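Local coordinates for glucose-1-phosphate uridylyltransferase (Sphingomonas elodea, PDB 2UX8) that catalyses transfer of a uridylyl group from UTP to alpha-D-glucose 1-phosphate, giving UDP-glucose and diphosphate, at the interface of chains A and B. Residues are numbered along the deposited sequence; one frame, centred on the assembly and turned at random. Chains: chain A/B, Glucose-1-phosphate uridylyltransferase.

The interface of chains A and B. Residues chain A 31, 35, 40-41, 270; chain B 31, 39-41, 270.
A:Pro41 and B:Pro41 reach toward each other across the two-fold axis, each leading with the CG-CD side of its ring, the CD atoms 3.8 Å apart, and show how two copies of one chain can use the same residue twice by placing it beside the axis, where it meets its own copy. The two prolines hide more surface than any other residue in the patch. Each leucine then lies against the opposite proline. A:Leu40 sends CD2 to B:Pro41 CG at 3.9 Å, and the twin pair, B:Leu40 CD2 and A:Pro41 CG, stands at 4.0 Å, the side chains crossing at a slant. In A:Leu40, as in its twin, chi1 of -69° sets CG anti to the carbonyl carbon, and chi2 of -168° then turns CD2 toward the proline, while CD1 lies farther off to the side.

Around this core the packing is looser. The methyl CB of A:Ala31 reaches B:Pro41 CB at 4.2 Å, and from another side the phenyl ring of A:Phe270 brings CZ, its outermost carbon, to 4.3 Å from B:Pro41 CG. B:Ala31 and B:Phe270 repeat these contacts on A:Pro41.

Toward the polar rim, the thioether SD of A:Met35 approaches the backbone carbonyl O of B:Met39 at 3.8 Å, a loose contact whose detail is uncertain because A:Met35 is poorly ordered.

In the fold, A:Pro41 opens the short strand 41-42, directly after the 3-10 helix 37-39 and A:Leu40, whereas A:Phe270 comes from helix 267-280 near the C-terminus. Early loop and late helix thus jointly frame this part of the two-fold interface, probably part of the quaternary structure of the deposited four-subunit assembly.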
loop_
_atom_site.group_PDB
_atom_site.type_symbol
_atom_site.label_atom_id
_atom_site.label_comp_id
_atom_site.label_asym_id
_atom_site.label_seq_id
_atom_site.Cartn_x
_atom_site.Cartn_y
_atom_site.Cartn_z
ATOM N N ALA A 31 -11.676 15.263 1.248
ATOM C CA ALA A 31 -12.032 13.950 0.712
ATOM C C ALA A 31 -10.927 13.334 -0.142
ATOM O O ALA A 31 -10.670 12.130 -0.076
ATOM C CB ALA A 31 -13.345 14.052 -0.114
ATOM N N MET A 35 -7.272 9.894 -1.148
ATOM C CA MET A 35 -8.088 9.093 -2.029
ATOM C C MET A 35 -8.108 9.771 -3.388
ATOM O O MET A 35 -8.327 10.975 -3.481
ATOM C CB MET A 35 -9.492 8.995 -1.457
ATOM C CG MET A 35 -10.447 8.213 -2.314
ATOM S SD MET A 35 -12.138 8.342 -1.703
ATOM C CE MET A 35 -12.327 10.098 -1.686
ATOM N N LEU A 40 -13.895 8.923 -6.692
ATOM C CA LEU A 40 -15.117 9.415 -6.069
ATOM C C LEU A 40 -16.289 8.714 -6.728
ATOM O O LEU A 40 -16.352 8.593 -7.942
ATOM C CB LEU A 40 -15.230 10.934 -6.209
ATOM C CG LEU A 40 -14.198 11.698 -5.375
ATOM C CD1 LEU A 40 -14.541 13.159 -5.328
ATOM C CD2 LEU A 40 -14.192 11.180 -3.978
ATOM N N PRO A 41 -17.236 8.240 -5.926
ATOM C CA PRO A 41 -18.398 7.538 -6.456
ATOM C C PRO A 41 -19.576 8.384 -6.872
ATOM O O PRO A 41 -19.901 9.384 -6.237
ATOM C CB PRO A 41 -18.791 6.645 -5.296
ATOM C CG PRO A 41 -18.589 7.587 -4.133
ATOM C CD PRO A 41 -17.240 8.221 -4.449
ATOM N N PHE A 270 -20.770 17.347 -8.600
ATOM C CA PHE A 270 -20.654 15.995 -8.065
ATOM C C PHE A 270 -21.980 15.602 -7.421
ATOM O O PHE A 270 -22.517 14.538 -7.698
ATOM C CB PHE A 270 -19.512 15.930 -7.040
ATOM C CG PHE A 270 -19.428 14.625 -6.286
ATOM C CD1 PHE A 270 -19.046 13.448 -6.925
ATOM C CD2 PHE A 270 -19.744 14.568 -4.927
ATOM C CE1 PHE A 270 -18.980 12.232 -6.214
ATOM C CE2 PHE A 270 -19.680 13.353 -4.216
ATOM C CZ PHE A 270 -19.298 12.191 -4.861
ATOM N N ALA B 31 -18.140 0.299 -6.178
ATOM C CA ALA B 31 -17.389 1.383 -5.595
ATOM C C ALA B 31 -16.452 0.960 -4.474
ATOM O O ALA B 31 -15.354 1.496 -4.352
ATOM C CB ALA B 31 -18.339 2.454 -5.108
ATOM N N MET B 39 -14.429 5.386 3.614
ATOM C CA MET B 39 -13.839 6.518 2.927
ATOM C C MET B 39 -14.794 7.174 1.944
ATOM O O MET B 39 -14.455 8.191 1.349
ATOM C CB MET B 39 -12.579 6.086 2.196
ATOM C CG MET B 39 -11.440 5.710 3.090
ATOM S SD MET B 39 -10.883 7.105 4.025
ATOM C CE MET B 39 -10.121 8.070 2.769
ATOM N N LEU B 40 -15.979 6.597 1.757
ATOM C CA LEU B 40 -16.943 7.207 0.847
ATOM C C LEU B 40 -17.238 8.590 1.396
ATOM O O LEU B 40 -17.389 8.779 2.605
ATOM C CB LEU B 40 -18.230 6.386 0.743
ATOM C CG LEU B 40 -18.092 5.023 0.056
ATOM C CD1 LEU B 40 -19.469 4.464 -0.251
ATOM C CD2 LEU B 40 -17.311 5.171 -1.230
ATOM N N PRO B 41 -17.306 9.581 0.512
ATOM C CA PRO B 41 -17.568 10.962 0.932
ATOM C C PRO B 41 -19.005 11.406 1.063
ATOM O O PRO B 41 -19.851 11.035 0.248
ATOM C CB PRO B 41 -16.857 11.778 -0.135
ATOM C CG PRO B 41 -17.127 10.946 -1.383
ATOM C CD PRO B 41 -16.937 9.510 -0.914
ATOM N N PHE B 270 -27.147 6.986 1.808
ATOM C CA PHE B 270 -25.919 7.632 1.399
ATOM C C PHE B 270 -26.238 8.861 0.555
ATOM O O PHE B 270 -25.709 9.950 0.789
ATOM C CB PHE B 270 -25.068 6.652 0.597
ATOM C CG PHE B 270 -23.834 7.262 0.035
ATOM C CD1 PHE B 270 -22.772 7.607 0.867
ATOM C CD2 PHE B 270 -23.750 7.559 -1.320
ATOM C CE1 PHE B 270 -21.641 8.246 0.352
ATOM C CE2 PHE B 270 -22.623 8.198 -1.847
ATOM C CZ PHE B 270 -21.570 8.543 -1.010
#